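Local structure of nucleoporin nup120 (Schizosaccharomyces pombe, 4GQ2) at residues Asn413-Asp418 and Thr592-Arg597; Gly417-Ile422 and Glu494-Leu499; Ser586-Ser591 and Tyr625-Pro630; Tyr598-Leu603 and Ser724-Trp729. The protein serves as a component of the nuclear pore complex, where nucleoporins can act both as structural constituents and as docking partners for nuclear transport factors. All coordinates share one frame; numbering follows the deposited sequence.

Interaction 1: residues Asn413-Asp418 and Thr592-Arg597; sequences NMSSGD and TLSEIR
Three serine hydroxyls fasten the loop that follows strand 390-395 to helix 590-605, one of them held in turn by an asparagine oxygen. Asn413 OD1 takes two bonds in its carbonyl plane: one from Ser415 N at 2.9 Å, which makes an Asx turn, and a shorter one from Ser415 OG at 2.5 Å. Asn413 has CG between the backbone N and the carbonyl carbon (chi1 77°), folding the amide back over its own turn. From Met414 to Gly417 the loop makes a type I turn, so Ser415 and Ser416 direct their side chains at the helix. Ser594, with OG anti to its backbone N, reaches between them: its OG hydrogen-bonds Ser416 OG at 2.7 Å, either hydroxyl able to donate, and lies 2.5 Å from Ser415 OG, its one proton having both acceptors within reach. A water donates to Ser594 O at 2.7 Å and, weakly, to Ser415 O, joining the two backbones. The amide of Asn413 is stacked on the carboxylate of Glu595, their planes 15° apart, with ND2 3.1 Å from Glu595 CG. An alanine at Asn413 would remove OD1 and this flat face, and would probably loosen the Asx turn and leave Ser415 OG less firmly oriented toward Ser594. Another protein's chain packs on Asn413, Met414 and Ser415. On the helix, Ile596 points away from the loop and touches Phe619 of helix 612-624 and Phe698 of helix 672-703, while Arg597 forms a salt bridge with Glu694 of the latter.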
# COMPACT_ATOMS: atom_id res chain seq x y z
N ASN A 413 17.79 -13.49 2.30
CA ASN A 413 18.20 -12.26 1.65
C ASN A 413 17.19 -11.17 2.01
O ASN A 413 16.08 -11.48 2.45
CB ASN A 413 18.29 -12.46 0.13
CG ASN A 413 16.92 -12.47 -0.53
OD1 ASN A 413 16.35 -11.41 -0.80
ND2 ASN A 413 16.40 -13.65 -0.80
N MET A 414 17.55 -9.90 1.82
CA MET A 414 16.69 -8.80 2.27
C MET A 414 15.94 -8.07 1.15
O MET A 414 15.38 -7.00 1.40
CB MET A 414 17.46 -7.81 3.16
CG MET A 414 17.98 -8.41 4.47
SD MET A 414 16.71 -8.71 5.72
CE MET A 414 16.52 -10.50 5.64
N SER A 415 15.90 -8.65 -0.05
CA SER A 415 15.18 -8.05 -1.20
C SER A 415 13.75 -7.63 -0.90
O SER A 415 13.30 -6.60 -1.39
CB SER A 415 15.20 -8.97 -2.42
OG SER A 415 14.57 -10.20 -2.12
N SER A 416 13.05 -8.40 -0.07
CA SER A 416 11.72 -8.02 0.42
C SER A 416 11.70 -7.80 1.95
O SER A 416 10.64 -7.83 2.58
CB SER A 416 10.67 -9.06 0.03
OG SER A 416 10.39 -8.99 -1.37
N GLY A 417 12.87 -7.57 2.54
CA GLY A 417 12.97 -7.30 3.97
C GLY A 417 12.91 -8.54 4.84
O GLY A 417 13.01 -9.66 4.33
N ASP A 418 12.75 -8.34 6.14
CA ASP A 418 12.81 -9.44 7.11
C ASP A 418 11.41 -9.87 7.57
O ASP A 418 10.41 -9.38 7.06
CB ASP A 418 13.70 -9.05 8.29
CG ASP A 418 14.51 -10.23 8.86
OD1 ASP A 418 14.09 -11.41 8.72
OD2 ASP A 418 15.58 -9.97 9.44
N THR A 592 12.94 -17.09 -3.78
CA THR A 592 13.52 -16.98 -5.11
C THR A 592 12.82 -15.87 -5.89
O THR A 592 13.48 -15.06 -6.55
CB THR A 592 13.45 -18.31 -5.90
OG1 THR A 592 14.16 -19.33 -5.18
CG2 THR A 592 14.07 -18.17 -7.28
N LEU A 593 11.49 -15.82 -5.80
CA LEU A 593 10.69 -14.80 -6.49
C LEU A 593 11.09 -13.40 -6.06
O LEU A 593 11.13 -12.47 -6.87
CB LEU A 593 9.20 -14.99 -6.21
CG LEU A 593 8.49 -16.02 -7.08
CD1 LEU A 593 6.99 -16.06 -6.77
CD2 LEU A 593 8.72 -15.72 -8.56
N SER A 594 11.38 -13.27 -4.77
CA SER A 594 11.73 -11.99 -4.19
C SER A 594 13.07 -11.52 -4.75
O SER A 594 13.27 -10.32 -4.96
CB SER A 594 11.75 -12.11 -2.66
OG SER A 594 12.15 -10.90 -2.06
N GLU A 595 13.96 -12.47 -5.00
CA GLU A 595 15.27 -12.16 -5.58
C GLU A 595 15.15 -11.81 -7.06
O GLU A 595 15.85 -10.93 -7.57
CB GLU A 595 16.25 -13.32 -5.38
CG GLU A 595 16.60 -13.57 -3.92
CD GLU A 595 17.69 -14.61 -3.72
OE1 GLU A 595 17.39 -15.82 -3.79
OE2 GLU A 595 18.86 -14.20 -3.48
N ILE A 596 14.24 -12.52 -7.75
CA ILE A 596 13.99 -12.30 -9.16
C ILE A 596 13.42 -10.90 -9.42
O ILE A 596 13.86 -10.19 -10.34
CB ILE A 596 13.08 -13.41 -9.72
CG1 ILE A 596 13.91 -14.68 -9.96
CG2 ILE A 596 12.40 -12.97 -11.01
CD1 ILE A 596 13.08 -15.92 -10.22
N ARG A 597 12.47 -10.48 -8.58
CA ARG A 597 11.85 -9.18 -8.74
C ARG A 597 12.83 -8.03 -8.46
O ARG A 597 12.76 -6.98 -9.09
CB ARG A 597 10.58 -9.08 -7.91
CG ARG A 597 9.53 -10.08 -8.38
CD ARG A 597 8.28 -10.10 -7.52
NE ARG A 597 7.29 -10.97 -8.14
CZ ARG A 597 6.34 -11.65 -7.51
NH1 ARG A 597 6.22 -11.56 -6.19
NH2 ARG A 597 5.51 -12.42 -8.19
O HOH W 1 12.04 -8.21 -3.79

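Interaction 2: residues Gly417-Ile422 and Glu494-Leu499; sequences GDISEI and EYKRLL
Helix 419-428 sets its first turn against helix 492-515, both belonging to the helical insertion between strands 390-395 and 520-525 of the eight-stranded sheet. No hydrogen bond runs directly from one segment to the other. Ile419 contributes most of the buried surface, its CD1 lying 3.3 Å from the backbone oxygen Lys496 O. The side chain of Lys496 starts at the same methyl: its CB packs 3.7 Å from Ile419 CD1, and its CG lies slightly farther off. The chain then runs extended through CD and CE before turning at its last torsion (chi4 -69°), which brings NZ round toward Asp418. There NZ stands 4.0 Å from Asp418 OD2, beyond salt-bridge range, and a water closes the gap, accepting from NZ and donating to OD2. The ammonium is also bonded to backbone of another protein's chain, and Asp418 OD2 to a polar side chain of that chain, so this end of the contact forms part of an intermolecular interface. Asp418 holds the N-cap position, and its backbone N donates to Glu421 OE1 at 2.8 Å, nearly straight at 162°. The carboxylate of Glu421 thus folds back over the start of its own helix. Gly417 leaves room for it, since a CB there would collide with Glu421 OE2. About one turn beyond Lys496, Leu499 turns toward Ile419 and Ser420. Its CD2 reaches within 3.8 Å of Ser420 OG, the hydroxyl that is hydrogen-bonded to Trp503 NE1.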
# COMPACT_ATOMS: atom_id res chain seq x y z
N GLY A 417 12.87 -7.57 2.54
CA GLY A 417 12.97 -7.30 3.97
C GLY A 417 12.91 -8.54 4.84
O GLY A 417 13.01 -9.66 4.33
N ASP A 418 12.75 -8.34 6.14
CA ASP A 418 12.81 -9.44 7.11
C ASP A 418 11.41 -9.87 7.57
O ASP A 418 10.41 -9.38 7.06
CB ASP A 418 13.70 -9.05 8.29
CG ASP A 418 14.51 -10.23 8.86
OD1 ASP A 418 14.09 -11.41 8.72
OD2 ASP A 418 15.58 -9.97 9.44
N ILE A 419 11.37 -10.78 8.54
CA ILE A 419 10.15 -11.45 9.00
C ILE A 419 9.01 -10.49 9.32
O ILE A 419 7.89 -10.67 8.84
CB ILE A 419 10.44 -12.36 10.21
CG1 ILE A 419 11.43 -13.46 9.82
CG2 ILE A 419 9.17 -13.01 10.75
CD1 ILE A 419 11.98 -14.24 10.99
N SER A 420 9.30 -9.48 10.13
CA SER A 420 8.26 -8.54 10.57
C SER A 420 7.70 -7.72 9.43
O SER A 420 6.48 -7.61 9.30
CB SER A 420 8.77 -7.66 11.71
OG SER A 420 8.79 -8.42 12.90
N GLU A 421 8.59 -7.15 8.61
CA GLU A 421 8.18 -6.41 7.40
C GLU A 421 7.22 -7.23 6.53
O GLU A 421 6.16 -6.74 6.14
CB GLU A 421 9.39 -6.00 6.57
CG GLU A 421 10.32 -5.02 7.25
CD GLU A 421 11.77 -5.23 6.83
OE1 GLU A 421 12.52 -5.96 7.53
OE2 GLU A 421 12.14 -4.67 5.78
N ILE A 422 7.59 -8.48 6.26
CA ILE A 422 6.80 -9.35 5.37
C ILE A 422 5.44 -9.72 5.95
O ILE A 422 4.42 -9.60 5.27
CB ILE A 422 7.57 -10.62 4.97
CG1 ILE A 422 8.86 -10.25 4.21
CG2 ILE A 422 6.69 -11.54 4.14
CD1 ILE A 422 9.88 -11.37 4.15
N GLU A 494 16.89 -19.25 16.41
CA GLU A 494 15.71 -19.49 17.25
C GLU A 494 14.83 -18.26 17.39
O GLU A 494 13.60 -18.37 17.48
CB GLU A 494 16.09 -19.96 18.66
CG GLU A 494 15.78 -21.42 18.95
CD GLU A 494 14.31 -21.77 18.81
OE1 GLU A 494 13.48 -21.26 19.59
OE2 GLU A 494 13.99 -22.57 17.91
N TYR A 495 15.46 -17.09 17.45
CA TYR A 495 14.71 -15.85 17.52
C TYR A 495 13.82 -15.71 16.28
O TYR A 495 12.61 -15.48 16.40
CB TYR A 495 15.64 -14.65 17.66
CG TYR A 495 14.89 -13.34 17.72
CD1 TYR A 495 14.14 -13.00 18.84
CD2 TYR A 495 14.91 -12.46 16.64
CE1 TYR A 495 13.43 -11.81 18.90
CE2 TYR A 495 14.21 -11.26 16.69
CZ TYR A 495 13.47 -10.95 17.82
OH TYR A 495 12.78 -9.76 17.88
N LYS A 496 14.42 -15.89 15.11
CA LYS A 496 13.71 -15.81 13.84
C LYS A 496 12.49 -16.73 13.84
O LYS A 496 11.38 -16.29 13.54
CB LYS A 496 14.64 -16.13 12.66
CG LYS A 496 15.71 -15.07 12.43
CD LYS A 496 16.67 -15.49 11.34
CE LYS A 496 17.89 -14.58 11.28
NZ LYS A 496 17.57 -13.20 10.81
N ARG A 497 12.70 -17.99 14.21
CA ARG A 497 11.62 -18.98 14.21
C ARG A 497 10.47 -18.58 15.16
O ARG A 497 9.29 -18.65 14.78
CB ARG A 497 12.16 -20.37 14.55
CG ARG A 497 11.16 -21.51 14.38
CD ARG A 497 11.73 -22.85 14.86
NE ARG A 497 11.96 -22.88 16.31
CZ ARG A 497 11.03 -23.16 17.22
NH1 ARG A 497 9.78 -23.46 16.86
NH2 ARG A 497 11.35 -23.14 18.50
N LEU A 498 10.82 -18.15 16.37
CA LEU A 498 9.80 -17.76 17.35
C LEU A 498 9.06 -16.48 16.92
O LEU A 498 7.85 -16.38 17.09
CB LEU A 498 10.39 -17.61 18.75
CG LEU A 498 10.96 -18.84 19.48
CD1 LEU A 498 11.68 -18.40 20.74
CD2 LEU A 498 9.88 -19.86 19.83
N LEU A 499 9.80 -15.51 16.38
CA LEU A 499 9.19 -14.29 15.84
C LEU A 499 8.20 -14.64 14.72
O LEU A 499 7.08 -14.11 14.69
CB LEU A 499 10.26 -13.31 15.36
CG LEU A 499 9.85 -11.91 14.85
CD1 LEU A 499 9.20 -11.06 15.94
CD2 LEU A 499 11.05 -11.17 14.27
O HOH W 2 15.42 -11.34 12.38

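Interaction 3: residues Ser586-Ser591 and Tyr625-Pro630; sequences SCMSFS and YPNVDP
Two donors grip Asn627 OD1: a water at 3.1 Å and, more weakly, Thr592 OG1. The arrangement joins two consecutive helices of the protein's alpha-helical region, the residues leading into helix 590-605 meeting the loop that leaves helix 612-624. The other half of the Asn627 amide has the stronger partner, ND2 donating to His623 O near the end of helix 612-624. Both its oxygen and its nitrogen are thus engaged, which should limit rotation of the amide. The same water accepts from Ser589 N at 2.8 Å, and so ties the N-cap residue of helix 590-605 to the neighbouring loop, although no direct hydrogen bond links the two segments. The rest of the contact is apolar. Met588 bends at its second torsion (chi2 -56°) and crosses Asn627 at about a right angle, bringing SD to 3.8 Å from Asn627 CB. The torsion about its CG-SD bond is extended (chi3 177°), and Met588 CE ends 4.3 Å from Val628 CG2. Cys587 approaches the same methyl with its CB and also touches Tyr632 of helix 630-641, while Val628 packs on Ile633 of the same helix. Asp629 opens that helix as its N-cap, OD1 accepting from Asp631 N. Cys587 CB also comes within 4.1 Å of the backbone carbonyl oxygen Asn627 O.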
# COMPACT_ATOMS: atom_id res chain seq x y z
N SER A 586 5.98 -21.50 -11.30
CA SER A 586 5.66 -22.24 -10.08
C SER A 586 6.83 -23.08 -9.54
O SER A 586 6.71 -23.72 -8.50
CB SER A 586 4.44 -23.14 -10.31
OG SER A 586 4.81 -24.28 -11.05
N CYS A 587 7.96 -23.08 -10.26
CA CYS A 587 9.20 -23.70 -9.77
C CYS A 587 9.92 -22.84 -8.73
O CYS A 587 10.84 -23.31 -8.06
CB CYS A 587 10.15 -23.96 -10.94
SG CYS A 587 9.54 -25.15 -12.15
N MET A 588 9.50 -21.58 -8.61
CA MET A 588 10.16 -20.60 -7.77
C MET A 588 9.44 -20.45 -6.43
O MET A 588 8.22 -20.26 -6.40
CB MET A 588 10.20 -19.23 -8.46
CG MET A 588 10.60 -19.25 -9.92
SD MET A 588 12.19 -20.04 -10.22
CE MET A 588 12.24 -19.95 -12.01
N SER A 589 10.20 -20.52 -5.34
CA SER A 589 9.67 -20.24 -4.01
C SER A 589 9.57 -18.73 -3.77
O SER A 589 10.16 -17.93 -4.51
CB SER A 589 10.54 -20.89 -2.93
OG SER A 589 11.85 -20.35 -2.93
N PHE A 590 8.83 -18.34 -2.73
CA PHE A 590 8.68 -16.94 -2.34
C PHE A 590 10.03 -16.23 -2.29
O PHE A 590 10.16 -15.11 -2.78
CB PHE A 590 7.99 -16.83 -0.97
CG PHE A 590 7.92 -15.42 -0.44
CD1 PHE A 590 8.97 -14.89 0.31
CD2 PHE A 590 6.82 -14.62 -0.71
CE1 PHE A 590 8.91 -13.59 0.79
CE2 PHE A 590 6.75 -13.31 -0.23
CZ PHE A 590 7.81 -12.80 0.52
N SER A 591 11.02 -16.90 -1.71
CA SER A 591 12.36 -16.34 -1.53
C SER A 591 13.08 -16.13 -2.86
O SER A 591 13.74 -15.12 -3.06
CB SER A 591 13.16 -17.26 -0.59
OG SER A 591 14.55 -16.98 -0.66
N TYR A 625 18.30 -21.42 -13.83
CA TYR A 625 19.09 -22.65 -13.84
C TYR A 625 19.12 -23.39 -12.49
O TYR A 625 18.83 -24.58 -12.44
CB TYR A 625 20.50 -22.37 -14.38
CG TYR A 625 21.39 -23.59 -14.47
CD1 TYR A 625 21.32 -24.45 -15.57
CD2 TYR A 625 22.32 -23.87 -13.47
CE1 TYR A 625 22.15 -25.56 -15.66
CE2 TYR A 625 23.14 -24.98 -13.54
CZ TYR A 625 23.05 -25.82 -14.64
OH TYR A 625 23.87 -26.92 -14.72
N PRO A 626 19.47 -22.69 -11.38
CA PRO A 626 19.55 -23.42 -10.11
C PRO A 626 18.20 -23.88 -9.55
O PRO A 626 18.17 -24.68 -8.61
CB PRO A 626 20.18 -22.40 -9.15
CG PRO A 626 19.92 -21.07 -9.76
CD PRO A 626 19.95 -21.30 -11.24
N ASN A 627 17.11 -23.40 -10.12
CA ASN A 627 15.78 -23.70 -9.60
C ASN A 627 15.00 -24.68 -10.46
O ASN A 627 13.98 -25.22 -10.03
CB ASN A 627 14.99 -22.41 -9.39
CG ASN A 627 15.58 -21.53 -8.31
OD1 ASN A 627 15.48 -21.84 -7.12
ND2 ASN A 627 16.20 -20.43 -8.71
N VAL A 628 15.48 -24.93 -11.68
CA VAL A 628 14.76 -25.77 -12.63
C VAL A 628 15.55 -27.03 -12.99
O VAL A 628 16.70 -26.98 -13.44
CB VAL A 628 14.35 -24.99 -13.90
CG1 VAL A 628 13.37 -25.81 -14.73
CG2 VAL A 628 13.71 -23.66 -13.53
N ASP A 629 14.88 -28.17 -12.77
CA ASP A 629 15.36 -29.52 -13.05
C ASP A 629 15.74 -29.73 -14.53
O ASP A 629 14.98 -29.34 -15.43
CB ASP A 629 14.22 -30.47 -12.63
CG ASP A 629 14.55 -31.94 -12.77
OD1 ASP A 629 15.23 -32.33 -13.75
OD2 ASP A 629 14.10 -32.71 -11.90
N PRO A 630 16.93 -30.32 -14.79
CA PRO A 630 17.43 -30.69 -16.13
C PRO A 630 16.44 -31.40 -17.06
O PRO A 630 16.37 -31.07 -18.25
CB PRO A 630 18.61 -31.62 -15.83
CG PRO A 630 18.89 -31.51 -14.36
CD PRO A 630 17.98 -30.47 -13.77
O HOH W 3 12.80 -21.65 -5.61

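Interaction 4: residues Tyr598-Leu603 and Ser724-Trp729; sequences YSLREL and SLLEDW
Aromatic packing dominates where helices 590-605 and 719-739 cross. Trp729, with CG anti to its backbone N (chi1 -170°), extends its indole across Leu600, whose CB sits 3.6 Å from the centroid of the six-membered ring and only 6° off the normal, a CH-pi contact over the face. Farther along the same face, Leu600 CD1 packs 3.6 Å from Trp729 CE2. The ring also approaches the helix backbone obliquely, CZ3 lying 3.5 Å from Arg601 N. Among the aliphatic contacts, Leu726 CD2 touches two leucines of the other helix, Leu603 CD2 at 3.8 Å and Leu600 CD2 at 4.0 Å. Polar bonding plays no part between the segments; the indole NE1 instead donates to Glu694 of helix 672-703, which probably steadies the ring's orientation. An alanine at Trp729 would strip away the face covering Leu600 and the bond to Glu694, and would probably leave the crossing poorly packed. The segment axes pass 10.4 Å apart at 107°, a near-perpendicular helix crossing sealed by leucines and one large aromatic, here in the core of an alpha-helical domain.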
# COMPACT_ATOMS: atom_id res chain seq x y z
N TYR A 598 13.75 -8.27 -7.54
CA TYR A 598 14.84 -7.33 -7.28
C TYR A 598 15.79 -7.22 -8.49
O TYR A 598 16.22 -6.13 -8.82
CB TYR A 598 15.63 -7.76 -6.03
CG TYR A 598 16.88 -6.94 -5.80
CD1 TYR A 598 18.06 -7.26 -6.46
CD2 TYR A 598 16.87 -5.83 -4.94
CE1 TYR A 598 19.22 -6.51 -6.27
CE2 TYR A 598 18.02 -5.08 -4.74
CZ TYR A 598 19.19 -5.42 -5.40
OH TYR A 598 20.33 -4.68 -5.21
N SER A 599 16.11 -8.35 -9.12
CA SER A 599 16.87 -8.34 -10.37
C SER A 599 16.12 -7.64 -11.51
O SER A 599 16.73 -6.90 -12.29
CB SER A 599 17.20 -9.77 -10.82
OG SER A 599 18.04 -10.40 -9.89
N LEU A 600 14.81 -7.87 -11.62
CA LEU A 600 14.01 -7.26 -12.70
C LEU A 600 13.88 -5.77 -12.48
O LEU A 600 13.96 -4.98 -13.42
CB LEU A 600 12.62 -7.91 -12.84
CG LEU A 600 12.58 -9.37 -13.31
CD1 LEU A 600 11.17 -9.95 -13.19
CD2 LEU A 600 13.09 -9.49 -14.74
N ARG A 601 13.72 -5.39 -11.22
CA ARG A 601 13.70 -3.99 -10.81
C ARG A 601 15.00 -3.32 -11.25
O ARG A 601 14.98 -2.26 -11.87
CB ARG A 601 13.58 -3.92 -9.29
CG ARG A 601 12.91 -2.69 -8.72
CD ARG A 601 12.80 -2.83 -7.21
NE ARG A 601 12.02 -4.00 -6.83
CZ ARG A 601 12.35 -4.86 -5.87
NH1 ARG A 601 13.47 -4.71 -5.18
NH2 ARG A 601 11.56 -5.90 -5.61
N GLU A 602 16.12 -3.98 -10.96
CA GLU A 602 17.44 -3.49 -11.30
C GLU A 602 17.56 -3.36 -12.82
O GLU A 602 18.05 -2.35 -13.34
CB GLU A 602 18.48 -4.47 -10.76
CG GLU A 602 19.82 -3.88 -10.39
CD GLU A 602 20.69 -4.86 -9.61
OE1 GLU A 602 21.24 -4.47 -8.55
OE2 GLU A 602 20.82 -6.02 -10.05
N LEU A 603 17.05 -4.36 -13.52
CA LEU A 603 17.06 -4.39 -14.98
C LEU A 603 16.30 -3.21 -15.60
O LEU A 603 16.76 -2.63 -16.59
CB LEU A 603 16.47 -5.71 -15.47
CG LEU A 603 17.21 -6.49 -16.55
CD1 LEU A 603 18.49 -7.08 -15.98
CD2 LEU A 603 16.31 -7.59 -17.10
N SER A 724 9.39 -5.54 -24.49
CA SER A 724 7.98 -5.25 -24.30
C SER A 724 7.45 -5.82 -22.97
O SER A 724 6.64 -5.20 -22.31
CB SER A 724 7.20 -5.87 -25.47
OG SER A 724 5.83 -5.52 -25.40
N LEU A 725 7.91 -7.01 -22.61
CA LEU A 725 7.51 -7.65 -21.37
C LEU A 725 8.13 -6.96 -20.15
O LEU A 725 7.46 -6.79 -19.13
CB LEU A 725 7.87 -9.13 -21.38
CG LEU A 725 7.02 -10.00 -22.31
CD1 LEU A 725 7.68 -11.36 -22.44
CD2 LEU A 725 5.59 -10.14 -21.79
N LEU A 726 9.39 -6.55 -20.29
CA LEU A 726 10.09 -5.83 -19.24
C LEU A 726 9.40 -4.51 -18.96
O LEU A 726 9.34 -4.05 -17.81
CB LEU A 726 11.55 -5.57 -19.63
CG LEU A 726 12.60 -6.64 -19.36
CD1 LEU A 726 13.97 -6.11 -19.79
CD2 LEU A 726 12.63 -7.05 -17.89
N GLU A 727 8.86 -3.90 -20.01
CA GLU A 727 8.18 -2.63 -19.87
C GLU A 727 6.84 -2.82 -19.17
O GLU A 727 6.47 -2.02 -18.30
CB GLU A 727 8.01 -1.95 -21.22
CG GLU A 727 7.60 -0.49 -21.09
CD GLU A 727 8.45 0.28 -20.08
OE1 GLU A 727 9.67 0.43 -20.33
OE2 GLU A 727 7.88 0.75 -19.06
N ASP A 728 6.12 -3.87 -19.55
CA ASP A 728 4.91 -4.27 -18.86
C ASP A 728 5.20 -4.54 -17.38
O ASP A 728 4.54 -3.99 -16.49
CB ASP A 728 4.34 -5.53 -19.53
CG ASP A 728 3.65 -5.24 -20.85
OD1 ASP A 728 3.46 -4.06 -21.20
OD2 ASP A 728 3.27 -6.21 -21.54
N TRP A 729 6.20 -5.39 -17.12
CA TRP A 729 6.61 -5.73 -15.76
C TRP A 729 6.82 -4.49 -14.96
O TRP A 729 6.32 -4.40 -13.83
CB TRP A 729 7.87 -6.58 -15.74
CG TRP A 729 8.13 -7.12 -14.36
CD1 TRP A 729 7.65 -8.30 -13.80
CD2 TRP A 729 8.92 -6.48 -13.30
NE1 TRP A 729 8.08 -8.44 -12.50
CE2 TRP A 729 8.85 -7.38 -12.13
CE3 TRP A 729 9.65 -5.29 -13.19
CZ2 TRP A 729 9.48 -7.08 -10.92
CZ3 TRP A 729 10.29 -5.00 -11.97
CH2 TRP A 729 10.21 -5.88 -10.87

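In the fold
Helix 590-605 and the residues leading into it form the common element: residues 586-591, 592-597 and 598-603 supply one side each of interactions 3, 1 and 4, in that order along the chain. Interaction 1 lies centrally, its centre about 14 Å from those of interactions 2 and 3 and about 15 Å from that of interaction 4, and it touches all three. It shares Gly417 and Asp418 with interaction 2, whose centre is about 28 Å from that of interaction 4. Together they connect the helical insertion following strand 390-395 to the later helices through 719-739, joining the propeller-family region to the helical domain.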